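Local coordinates for phage-related protein (Bordetella bronchiseptica RB50, PDB 3BJQ) that is of unproven function but is probably a phage major capsid protein that forms part of the coat of the virus particle, at residues H272-E276 and Y289-D294; K32-P36 and C127-A131. All blocks are in the same frame, centred on the assembly; numbering follows the deposited sequence.

Contact 1. Residues H272-E276 and Y289-D294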
ATOM      1  N   HIS E 272     -14.709  26.746  -3.626  1.00 38.25           N
ATOM      2  CA  HIS E 272     -13.766  27.786  -4.024  1.00 36.19           C
ATOM      3  C   HIS E 272     -12.664  27.911  -2.964  1.00 35.25           C
ATOM      4  O   HIS E 272     -12.922  27.737  -1.787  1.00 37.83           O
ATOM      5  CB  HIS E 272     -14.490  29.102  -4.265  1.00 33.59           C
ATOM      6  CG  HIS E 272     -15.357  29.086  -5.482  1.00 35.28           C
ATOM      7  ND1 HIS E 272     -15.621  30.210  -6.230  1.00 31.21           N
ATOM      8  CD2 HIS E 272     -15.963  28.062  -6.123  1.00 32.96           C
ATOM      9  CE1 HIS E 272     -16.398  29.892  -7.245  1.00 36.96           C
ATOM     10  NE2 HIS E 272     -16.618  28.592  -7.204  1.00 34.12           N
ATOM     11  N   PRO E 273     -11.429  28.230  -3.370  1.00 34.67           N
ATOM     12  CA  PRO E 273     -10.966  28.509  -4.715  1.00 36.05           C
ATOM     13  C   PRO E 273     -10.834  27.296  -5.616  1.00 35.93           C
ATOM     14  O   PRO E 273     -10.407  26.243  -5.149  1.00 35.17           O
ATOM     15  CB  PRO E 273      -9.575  29.106  -4.476  1.00 34.90           C
ATOM     16  CG  PRO E 273      -9.138  28.492  -3.232  1.00 34.82           C
ATOM     17  CD  PRO E 273     -10.352  28.404  -2.386  1.00 36.10           C
ATOM     18  N   LEU E 274     -11.185  27.486  -6.889  1.00 34.56           N
ATOM     19  CA  LEU E 274     -11.054  26.467  -7.933  1.00 36.93           C
ATOM     20  C   LEU E 274     -10.120  26.979  -9.025  1.00 33.79           C
ATOM     21  O   LEU E 274     -10.156  28.140  -9.343  1.00 33.42           O
ATOM     22  CB  LEU E 274     -12.404  26.181  -8.610  1.00 38.32           C
ATOM     23  CG  LEU E 274     -13.625  25.667  -7.844  1.00 45.31           C
ATOM     24  CD1 LEU E 274     -14.888  25.865  -8.705  1.00 36.50           C
ATOM     25  CD2 LEU E 274     -13.471  24.195  -7.392  1.00 44.81           C
ATOM     26  N   VAL E 275      -9.290  26.098  -9.571  1.00 33.13           N
ATOM     27  CA  VAL E 275      -8.454  26.398 -10.730  1.00 32.03           C
ATOM     28  C   VAL E 275      -8.891  25.447 -11.842  1.00 34.88           C
ATOM     29  O   VAL E 275      -9.029  24.233 -11.614  1.00 32.11           O
ATOM     30  CB  VAL E 275      -6.979  26.163 -10.449  1.00 30.96           C
ATOM     31  CG1 VAL E 275      -6.159  26.541 -11.653  1.00 24.51           C
ATOM     32  CG2 VAL E 275      -6.542  26.979  -9.211  1.00 20.53           C
ATOM     33  N   GLU E 276      -9.113  26.016 -13.023  1.00 34.67           N
ATOM     34  CA  GLU E 276      -9.517  25.274 -14.213  1.00 36.81           C
ATOM     35  C   GLU E 276      -8.320  24.770 -15.022  1.00 37.05           C
ATOM     36  O   GLU E 276      -7.212  25.346 -14.969  1.00 35.98           O
ATOM     37  CB  GLU E 276     -10.359  26.172 -15.124  1.00 35.73           C
ATOM     38  CG  GLU E 276     -11.634  26.684 -14.466  1.00 42.49           C
ATOM     39  CD  GLU E 276     -12.337  27.793 -15.269  1.00 45.34           C
ATOM     40  OE1 GLU E 276     -12.314  27.736 -16.532  1.00 49.64           O
ATOM     41  OE2 GLU E 276     -12.904  28.720 -14.620  1.00 56.49           O
ATOM     42  N   TYR E 289      -4.986  29.734 -16.982  1.00 32.81           N
ATOM     43  CA  TYR E 289      -5.787  28.994 -15.986  1.00 32.43           C
ATOM     44  C   TYR E 289      -6.831  29.912 -15.387  1.00 32.43           C
ATOM     45  O   TYR E 289      -6.493  30.905 -14.736  1.00 33.34           O
ATOM     46  CB  TYR E 289      -4.946  28.471 -14.841  1.00 30.39           C
ATOM     47  CG  TYR E 289      -3.776  27.626 -15.215  1.00 31.25           C
ATOM     48  CD1 TYR E 289      -2.619  28.208 -15.714  1.00 32.38           C
ATOM     49  CD2 TYR E 289      -3.776  26.252 -14.974  1.00 35.04           C
ATOM     50  CE1 TYR E 289      -1.521  27.456 -16.030  1.00 34.49           C
ATOM     51  CE2 TYR E 289      -2.663  25.492 -15.262  1.00 35.74           C
ATOM     52  CZ  TYR E 289      -1.533  26.107 -15.793  1.00 31.72           C
ATOM     53  OH  TYR E 289      -0.417  25.375 -16.110  1.00 33.02           O
ATOM     54  N   GLY E 290      -8.095  29.561 -15.572  1.00 32.18           N
ATOM     55  CA  GLY E 290      -9.177  30.293 -14.971  1.00 31.86           C
ATOM     56  C   GLY E 290      -9.148  29.990 -13.488  1.00 32.24           C
ATOM     57  O   GLY E 290      -9.041  28.832 -13.096  1.00 32.07           O
ATOM     58  N   VAL E 291      -9.217  31.034 -12.678  1.00 32.81           N
ATOM     59  CA  VAL E 291      -9.192  30.907 -11.212  1.00 32.28           C
ATOM     60  C   VAL E 291     -10.442  31.614 -10.643  1.00 33.47           C
ATOM     61  O   VAL E 291     -10.720  32.777 -10.949  1.00 33.89           O
ATOM     62  CB  VAL E 291      -7.943  31.539 -10.615  1.00 30.08           C
ATOM     63  CG1 VAL E 291      -7.926  31.327  -9.086  1.00 29.92           C
ATOM     64  CG2 VAL E 291      -6.707  30.954 -11.274  1.00 25.26           C
ATOM     65  N   SER E 292     -11.192  30.887  -9.832  1.00 32.99           N
ATOM     66  CA  SER E 292     -12.425  31.373  -9.260  1.00 34.92           C
ATOM     67  C   SER E 292     -12.363  31.287  -7.748  1.00 34.01           C
ATOM     68  O   SER E 292     -12.044  30.250  -7.219  1.00 33.00           O
ATOM     69  CB  SER E 292     -13.577  30.518  -9.793  1.00 34.83           C
ATOM     70  OG  SER E 292     -13.907  30.892 -11.131  1.00 43.39           O
ATOM     71  N   ASP E 293     -12.668  32.389  -7.063  1.00 35.61           N
ATOM     72  CA  ASP E 293     -12.779  32.395  -5.600  1.00 33.79           C
ATOM     73  C   ASP E 293     -13.834  33.424  -5.201  1.00 34.03           C
ATOM     74  O   ASP E 293     -13.522  34.476  -4.634  1.00 33.78           O
ATOM     75  CB  ASP E 293     -11.435  32.697  -4.940  1.00 33.43           C
ATOM     76  CG  ASP E 293     -11.425  32.292  -3.490  1.00 36.58           C
ATOM     77  OD1 ASP E 293     -12.540  31.970  -3.010  1.00 42.24           O
ATOM     78  OD2 ASP E 293     -10.341  32.286  -2.839  1.00 34.80           O
ATOM     79  N   ASP E 294     -15.087  33.094  -5.509  1.00 33.18           N
ATOM     80  CA  ASP E 294     -16.211  34.005  -5.402  1.00 33.32           C
ATOM     81  C   ASP E 294     -16.677  34.052  -3.955  1.00 33.49           C
ATOM     82  O   ASP E 294     -17.049  33.034  -3.377  1.00 33.28           O
ATOM     83  CB  ASP E 294     -17.367  33.555  -6.313  1.00 33.81           C
ATOM     84  CG  ASP E 294     -17.051  33.708  -7.808  1.00 36.91           C
ATOM     85  OD1 ASP E 294     -16.252  34.600  -8.178  1.00 39.17           O
ATOM     86  OD2 ASP E 294     -17.645  32.960  -8.613  1.00 36.13           O
TER
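L274 and S292 form a hydrogen-bonded antiparallel pair, flanked by the non-hydrogen-bonded pair V275-V291, where the two strands of a beta hairpin run side by side. L274 N reaches S292 O at 2.9 Å, S292 N returns a bond to L274 O, and E276 N meets G290 O at 2.8 Å; all three are nearly straight. Beyond the last strand pair the ladder is continued by a side chain. The peptide between H272 and P273 is cis, and the H272 ring swings back so that its ND1 accepts D294 N at 3.0 Å, the donor lying in the ring plane and the N-H pointing within 8° of straight at it. The D294 carboxylate, its plane turned 48° from the ring, is held elsewhere by Y43 and the backbone of S85. P273 lies alongside D293, its CB 3.7 Å from D293 OD2. On the V275-V291 face, which packs on helix 105-131, V275 CG1 touches Y289 CB at 3.9 Å. The E276 chain runs extended past G290, its CG 3.6 Å from G290 O. At H272, ND1 acts as acceptor, consistent with a neutral ring that has its proton on NE2.

Contact 2. Residues K32-P36 and C127-A131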
ATOM      1  N   LYS E  32      -9.698  37.602   7.254  1.00 29.25           N
ATOM      2  CA  LYS E  32     -10.289  36.296   7.601  1.00 30.19           C
ATOM      3  C   LYS E  32     -10.288  36.024   9.101  1.00 30.01           C
ATOM      4  O   LYS E  32     -10.939  35.094   9.567  1.00 29.09           O
ATOM      5  CB  LYS E  32      -9.573  35.179   6.844  1.00 28.29           C
ATOM      6  CG  LYS E  32      -9.645  35.345   5.347  1.00 30.88           C
ATOM      7  CD  LYS E  32      -8.810  34.331   4.567  1.00 32.98           C
ATOM      8  CE  LYS E  32      -9.267  34.288   3.105  1.00 32.98           C
ATOM      9  NZ  LYS E  32      -8.556  33.274   2.247  1.00 35.62           N
ATOM     10  N   LYS E  33      -9.585  36.855   9.867  1.00 31.80           N
ATOM     11  CA  LYS E  33      -9.592  36.725  11.333  1.00 30.64           C
ATOM     12  C   LYS E  33     -10.826  37.388  11.936  1.00 30.94           C
ATOM     13  O   LYS E  33     -11.182  37.110  13.080  1.00 32.73           O
ATOM     14  CB  LYS E  33      -8.336  37.343  11.933  1.00 35.95           C
ATOM     15  CG  LYS E  33      -7.028  36.583  11.616  1.00 37.61           C
ATOM     16  CD  LYS E  33      -6.918  35.329  12.431  1.00 37.42           C
ATOM     17  CE  LYS E  33      -5.685  34.536  12.030  1.00 44.72           C
ATOM     18  NZ  LYS E  33      -5.051  33.821  13.198  1.00 49.29           N
ATOM     19  N   LEU E  34     -11.438  38.293  11.180  1.00 29.24           N
ATOM     20  CA  LEU E  34     -12.691  38.945  11.554  1.00 30.00           C
ATOM     21  C   LEU E  34     -13.868  38.283  10.834  1.00 29.65           C
ATOM     22  O   LEU E  34     -14.959  38.202  11.387  1.00 29.47           O
ATOM     23  CB  LEU E  34     -12.670  40.435  11.184  1.00 27.19           C
ATOM     24  CG  LEU E  34     -11.815  41.382  12.033  1.00 34.13           C
ATOM     25  CD1 LEU E  34     -10.328  41.163  11.764  1.00 34.08           C
ATOM     26  CD2 LEU E  34     -12.219  42.816  11.754  1.00 30.59           C
ATOM     27  N   PHE E  35     -13.617  37.808   9.611  1.00 28.83           N
ATOM     28  CA  PHE E  35     -14.644  37.246   8.748  1.00 28.80           C
ATOM     29  C   PHE E  35     -14.213  35.894   8.222  1.00 29.02           C
ATOM     30  O   PHE E  35     -13.885  35.776   7.021  1.00 30.50           O
ATOM     31  CB  PHE E  35     -14.854  38.176   7.550  1.00 27.86           C
ATOM     32  CG  PHE E  35     -15.380  39.539   7.897  1.00 28.78           C
ATOM     33  CD1 PHE E  35     -14.519  40.584   8.170  1.00 31.84           C
ATOM     34  CD2 PHE E  35     -16.735  39.796   7.887  1.00 30.13           C
ATOM     35  CE1 PHE E  35     -15.003  41.843   8.456  1.00 29.63           C
ATOM     36  CE2 PHE E  35     -17.231  41.051   8.176  1.00 29.15           C
ATOM     37  CZ  PHE E  35     -16.358  42.081   8.461  1.00 30.86           C
ATOM     38  N   PRO E  36     -14.237  34.848   9.081  1.00 28.65           N
ATOM     39  CA  PRO E  36     -13.807  33.535   8.624  1.00 28.51           C
ATOM     40  C   PRO E  36     -14.590  32.995   7.436  1.00 27.70           C
ATOM     41  O   PRO E  36     -15.791  33.233   7.297  1.00 26.55           O
ATOM     42  CB  PRO E  36     -14.007  32.650   9.866  1.00 28.44           C
ATOM     43  CG  PRO E  36     -13.915  33.565  10.958  1.00 30.74           C
ATOM     44  CD  PRO E  36     -14.633  34.789  10.489  1.00 27.35           C
ATOM     45  N   CYS E 127     -13.298  43.671   3.839  1.00 32.74           N
ATOM     46  CA  CYS E 127     -13.454  43.396   5.248  1.00 31.69           C
ATOM     47  C   CYS E 127     -13.325  44.682   6.079  1.00 32.60           C
ATOM     48  O   CYS E 127     -14.147  44.952   6.962  1.00 32.25           O
ATOM     49  CB  CYS E 127     -12.411  42.385   5.692  1.00 32.97           C
ATOM     50  SG  CYS E 127     -12.734  40.706   5.107  1.00 31.93           S
ATOM     51  N   ALA E 128     -12.274  45.452   5.798  1.00 31.01           N
ATOM     52  CA  ALA E 128     -12.037  46.705   6.483  1.00 31.41           C
ATOM     53  C   ALA E 128     -13.211  47.637   6.254  1.00 33.35           C
ATOM     54  O   ALA E 128     -13.629  48.348   7.169  1.00 34.49           O
ATOM     55  CB  ALA E 128     -10.721  47.356   6.003  1.00 30.32           C
ATOM     56  N   GLN E 129     -13.745  47.619   5.031  1.00 35.76           N
ATOM     57  CA  GLN E 129     -14.824  48.517   4.623  1.00 36.96           C
ATOM     58  C   GLN E 129     -16.101  48.264   5.429  1.00 37.38           C
ATOM     59  O   GLN E 129     -16.850  49.208   5.707  1.00 38.62           O
ATOM     60  CB  GLN E 129     -15.039  48.358   3.108  1.00 39.44           C
ATOM     61  CG  GLN E 129     -15.846  49.433   2.408  1.00 48.87           C
ATOM     62  CD  GLN E 129     -15.152  50.789   2.376  1.00 61.30           C
ATOM     63  OE1 GLN E 129     -13.966  50.909   2.701  1.00 66.75           O
ATOM     64  NE2 GLN E 129     -15.892  51.819   1.974  1.00 66.51           N
ATOM     65  N   ILE E 130     -16.307  47.010   5.850  1.00 36.44           N
ATOM     66  CA  ILE E 130     -17.458  46.621   6.645  1.00 35.79           C
ATOM     67  C   ILE E 130     -17.207  46.803   8.130  1.00 34.63           C
ATOM     68  O   ILE E 130     -17.978  47.484   8.797  1.00 36.15           O
ATOM     69  CB  ILE E 130     -17.850  45.146   6.400  1.00 35.81           C
ATOM     70  CG1 ILE E 130     -18.369  44.953   4.975  1.00 38.54           C
ATOM     71  CG2 ILE E 130     -18.932  44.728   7.363  1.00 33.62           C
ATOM     72  CD1 ILE E 130     -18.511  43.518   4.633  1.00 38.76           C
ATOM     73  N   ALA E 131     -16.154  46.184   8.651  1.00 32.61           N
ATOM     74  CA  ALA E 131     -15.891  46.220  10.100  1.00 33.07           C
ATOM     75  C   ALA E 131     -15.671  47.614  10.657  1.00 33.32           C
ATOM     76  O   ALA E 131     -16.079  47.887  11.782  1.00 33.82           O
ATOM     77  CB  ALA E 131     -14.735  45.341  10.449  1.00 32.59           C
TER
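C127 sets its sulfur obliquely against the ring of F35, a Cys sulfur-aromatic contact in which SG lies 4.4 Å from the ring centroid and 45° off the ring normal. The closest approach is to one ortho carbon, with SG 3.5 Å from F35 CD1, and C127 CB lies beside the CD1-CE1 bond, 3.7 Å from F35 CD1. With CG beside its own backbone N (chi1 -64°) and the ring turned crosswise to its stem (chi2 90°), F35 reaches from just after helix 31-34 toward the last turn of helix 105-131. Three residues of that turn receive it. I130 brings its CG2 branch to the far end of the ring, 3.9 Å from F35 CZ, while the methyl of A131 sits at the ring edge near its plane, CB 4.0 Å from F35 CE1. L34 meets the same methyl, its CD2 3.8 Å from A131 CB, so A131 is shared between two neighbouring side chains. F263 adds an edge-to-face ring contact to F35, and P297 of strand 286-299 packs on F35, C127 and I130 alike. Within the turn, C127 O accepts A131 N at 2.9 Å. This buried contact rests mainly on apolar packing and the sulfur-ring approach: shape fit, not polar pairing, joins L34, ending the weakly bonded helix 31-34, and F35 just after it to helix 105-131.

Contact 2 comes first along the chain and closes before contact 1 opens; their centres are 21 Å apart, and their nearest atoms, about 5 Å apart, do not touch. Two long elements run between them. Helix 105-131 ends in contact 2, while its earlier turns, through V112, V115 and M119, pack under the hairpin of contact 1. Strand 286-299 supplies 289-294 to contact 1 and, further on, P297 and L299 to the surroundings of contact 2. Strand 264-269 also borders both. Contact 2 lies near the centre of the chain and contact 1 well out from it, so the shared helix and strand tie the outlying hairpin to the core of this probable coat protein.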